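Local coordinates for protein beta-Lactamase/D-Alanine Carboxypeptidase (Pseudomonas syringae pv. tomato, PDB 5EVI) that probably hydrolyses the amide bond of beta-lactam antibiotics to give substituted beta-amino acids, as a class C beta-lactamase, at residues Thr74-Thr79 against Arg254-Thr259. Residues are numbered along the deposited sequence; the frame is centred on the assembly and turned at random.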
ATOM      1  N   THR D  74      -5.605  -2.118   4.106  1.00 17.67           N
ATOM      2  CA  THR D  74      -6.131  -3.419   4.514  1.00 17.97           C
ATOM      3  C   THR D  74      -5.380  -3.931   5.742  1.00 17.84           C
ATOM      4  O   THR D  74      -6.008  -4.436   6.675  1.00 17.68           O
ATOM      5  CB  THR D  74      -6.035  -4.457   3.391  1.00 18.16           C
ATOM      6  OG1 THR D  74      -6.988  -4.126   2.378  1.00 19.86           O
ATOM      7  CG2 THR D  74      -6.337  -5.855   3.890  1.00 18.54           C
ATOM      8  N   ALA D  75      -4.047  -3.837   5.709  1.00 17.83           N
ATOM      9  CA  ALA D  75      -3.213  -4.277   6.817  1.00 17.61           C
ATOM     10  C   ALA D  75      -3.491  -3.474   8.088  1.00 17.51           C
ATOM     11  O   ALA D  75      -3.596  -4.037   9.164  1.00 17.04           O
ATOM     12  CB  ALA D  75      -1.740  -4.215   6.430  1.00 17.73           C
ATOM     13  N   THR D  76      -3.653  -2.164   7.956  1.00 18.17           N
ATOM     14  CA  THR D  76      -4.055  -1.340   9.088  1.00 18.26           C
ATOM     15  C   THR D  76      -5.430  -1.773   9.620  1.00 18.95           C
ATOM     16  O   THR D  76      -5.613  -1.884  10.835  1.00 18.77           O
ATOM     17  CB  THR D  76      -4.008   0.147   8.741  1.00 18.44           C
ATOM     18  OG1 THR D  76      -2.769   0.431   8.059  1.00 17.75           O
ATOM     19  CG2 THR D  76      -4.131   0.980  10.018  1.00 18.26           C
ATOM     20  N   LEU D  77      -6.359  -2.113   8.724  1.00 19.77           N
ATOM     21  CA  LEU D  77      -7.689  -2.609   9.154  1.00 19.99           C
ATOM     22  C   LEU D  77      -7.529  -3.861  10.016  1.00 20.40           C
ATOM     23  O   LEU D  77      -8.095  -3.945  11.105  1.00 20.27           O
ATOM     24  CB  LEU D  77      -8.580  -2.921   7.949  1.00 20.16           C
ATOM     25  CG  LEU D  77     -10.081  -3.075   8.215  1.00 20.34           C
ATOM     26  CD1 LEU D  77     -10.732  -1.701   8.337  1.00 20.43           C
ATOM     27  CD2 LEU D  77     -10.744  -3.887   7.107  1.00 19.95           C
ATOM     28  N   ALA D  78      -6.737  -4.819   9.541  1.00 21.33           N
ATOM     29  CA  ALA D  78      -6.486  -6.055  10.309  1.00 22.37           C
ATOM     30  C   ALA D  78      -5.788  -5.803  11.665  1.00 22.81           C
ATOM     31  O   ALA D  78      -6.177  -6.388  12.691  1.00 22.37           O
ATOM     32  CB  ALA D  78      -5.688  -7.031   9.474  1.00 22.56           C
ATOM     33  N   THR D  79      -4.780  -4.924  11.689  1.00 23.27           N
ATOM     34  CA  THR D  79      -4.098  -4.616  12.959  1.00 24.38           C
ATOM     35  C   THR D  79      -4.944  -3.732  13.887  1.00 26.24           C
ATOM     36  O   THR D  79      -4.705  -3.705  15.092  1.00 25.21           O
ATOM     37  CB  THR D  79      -2.722  -3.945  12.767  1.00 24.16           C
ATOM     38  OG1 THR D  79      -2.887  -2.671  12.143  1.00 23.73           O
ATOM     39  CG2 THR D  79      -1.782  -4.842  11.950  1.00 23.67           C
ATOM     40  N   ARG D 254      -1.678   1.968  18.122  1.00 22.13           N
ATOM     41  CA  ARG D 254      -1.110   0.618  18.036  1.00 21.71           C
ATOM     42  C   ARG D 254      -1.280  -0.002  16.643  1.00 20.34           C
ATOM     43  O   ARG D 254      -0.351  -0.651  16.149  1.00 19.27           O
ATOM     44  CB  ARG D 254      -1.749  -0.283  19.078  1.00 22.18           C
ATOM     45  CG  ARG D 254      -1.153  -1.659  19.100  1.00 22.22           C
ATOM     46  CD  ARG D 254      -2.044  -2.673  19.762  1.00 22.53           C
ATOM     47  NE  ARG D 254      -1.604  -4.023  19.431  1.00 22.55           N
ATOM     48  CZ  ARG D 254      -2.043  -5.120  20.030  1.00 22.11           C
ATOM     49  NH1 ARG D 254      -1.568  -6.290  19.646  1.00 22.88           N
ATOM     50  NH2 ARG D 254      -2.926  -5.057  21.028  1.00 21.60           N
ATOM     51  N   ALA D 255      -2.469   0.179  16.051  1.00 19.89           N
ATOM     52  CA  ALA D 255      -2.779  -0.318  14.685  1.00 19.78           C
ATOM     53  C   ALA D 255      -1.811   0.184  13.648  1.00 19.77           C
ATOM     54  O   ALA D 255      -1.309  -0.601  12.851  1.00 19.45           O
ATOM     55  CB  ALA D 255      -4.202   0.031  14.267  1.00 20.28           C
ATOM     56  N   LEU D 256      -1.548   1.488  13.630  1.00 19.46           N
ATOM     57  CA  LEU D 256      -0.588   2.033  12.664  1.00 19.67           C
ATOM     58  C   LEU D 256       0.820   1.452  12.876  1.00 19.68           C
ATOM     59  O   LEU D 256       1.486   1.098  11.914  1.00 20.73           O
ATOM     60  CB  LEU D 256      -0.535   3.562  12.747  1.00 19.96           C
ATOM     61  CG  LEU D 256      -1.846   4.302  12.430  1.00 19.98           C
ATOM     62  CD1 LEU D 256      -1.918   5.616  13.205  1.00 19.95           C
ATOM     63  CD2 LEU D 256      -2.033   4.525  10.940  1.00 20.22           C
ATOM     64  N   SER D 257       1.256   1.360  14.136  1.00 19.88           N
ATOM     65  CA  SER D 257       2.612   0.916  14.473  1.00 19.68           C
ATOM     66  C   SER D 257       2.826  -0.571  14.148  1.00 19.13           C
ATOM     67  O   SER D 257       3.875  -0.965  13.598  1.00 18.83           O
ATOM     68  CB  SER D 257       2.877   1.176  15.958  1.00 20.29           C
ATOM     69  OG  SER D 257       4.193   0.818  16.304  1.00 21.27           O
ATOM     70  N   ASP D 258       1.822  -1.397  14.463  1.00 18.66           N
ATOM     71  CA  ASP D 258       1.952  -2.864  14.269  1.00 18.12           C
ATOM     72  C   ASP D 258       2.062  -3.308  12.796  1.00 17.65           C
ATOM     73  O   ASP D 258       2.663  -4.359  12.507  1.00 16.10           O
ATOM     74  CB  ASP D 258       0.831  -3.644  14.990  1.00 18.67           C
ATOM     75  CG  ASP D 258       0.895  -3.509  16.531  1.00 19.72           C
ATOM     76  OD1 ASP D 258       1.906  -2.958  17.035  1.00 20.30           O
ATOM     77  OD2 ASP D 258      -0.067  -3.944  17.234  1.00 19.59           O
ATOM     78  N   THR D 259       1.523  -2.524  11.862  1.00 17.26           N
ATOM     79  CA  THR D 259       1.734  -2.807  10.435  1.00 16.96           C
ATOM     80  C   THR D 259       3.208  -2.676  10.015  1.00 17.18           C
ATOM     81  O   THR D 259       3.594  -3.326   9.075  1.00 16.73           O
ATOM     82  CB  THR D 259       0.862  -1.957   9.479  1.00 16.68           C
ATOM     83  OG1 THR D 259       1.210  -0.566   9.595  1.00 16.92           O
ATOM     84  CG2 THR D 259      -0.646  -2.160   9.758  1.00 16.47           C
TER
HETATM   85  O   HOH W   1      -0.172   1.613   8.341  1.00 21.13           O
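Thr-79 and Ala-255 bring their CA atoms to 4.8 Å, the nearest such pair between segments 74-79 and 254-259, which lie on helices 70-83 and 250-258. The segment axes run at 125° to one another, 8.2 Å apart, a spacing consistent with the small side chains of Ala-75, Thr-79 and Ala-255. The example illustrates how a threonine hydroxyl can join two helices through a backbone carbonyl. OG1 of Thr-79, in the crowded position between its own backbone N and carbonyl carbon (chi1 64°), donates to O of Ala-255 at 2.7 Å. The hydroxyl comes from the carbonyl's flank, with a C=O...donor angle of 115°, and is tilted out of the carbonyl plane. CB of Ala-255 lies beside the same OG1. Thr-259 extends the contact with its methyl: CG2 lies 3.6 Å from CG2 of Thr-79, the two side chains crossing at about a right angle, and 3.5 Å from O of Ala-75. OG1 of Thr-259 turns back to donate to O of Leu-256 at 2.9 Å, and accepts from a water that also donates to OG1 of Thr-76; that second hydroxyl bonds to Thr-72 O. CG2 of Thr-76 meets CD2 of Leu-256 at 4.2 Å. Ala-75 lies near, without touching, Ser-68 and Lys-71, which fit the SxxK pattern of serine beta-lactamases. Phe-238 of helix 232-243 touches Thr-76 and Leu-256, while Leu-273, between strands 269-271 and 276-278, packs on Ala-75 and Thr-79.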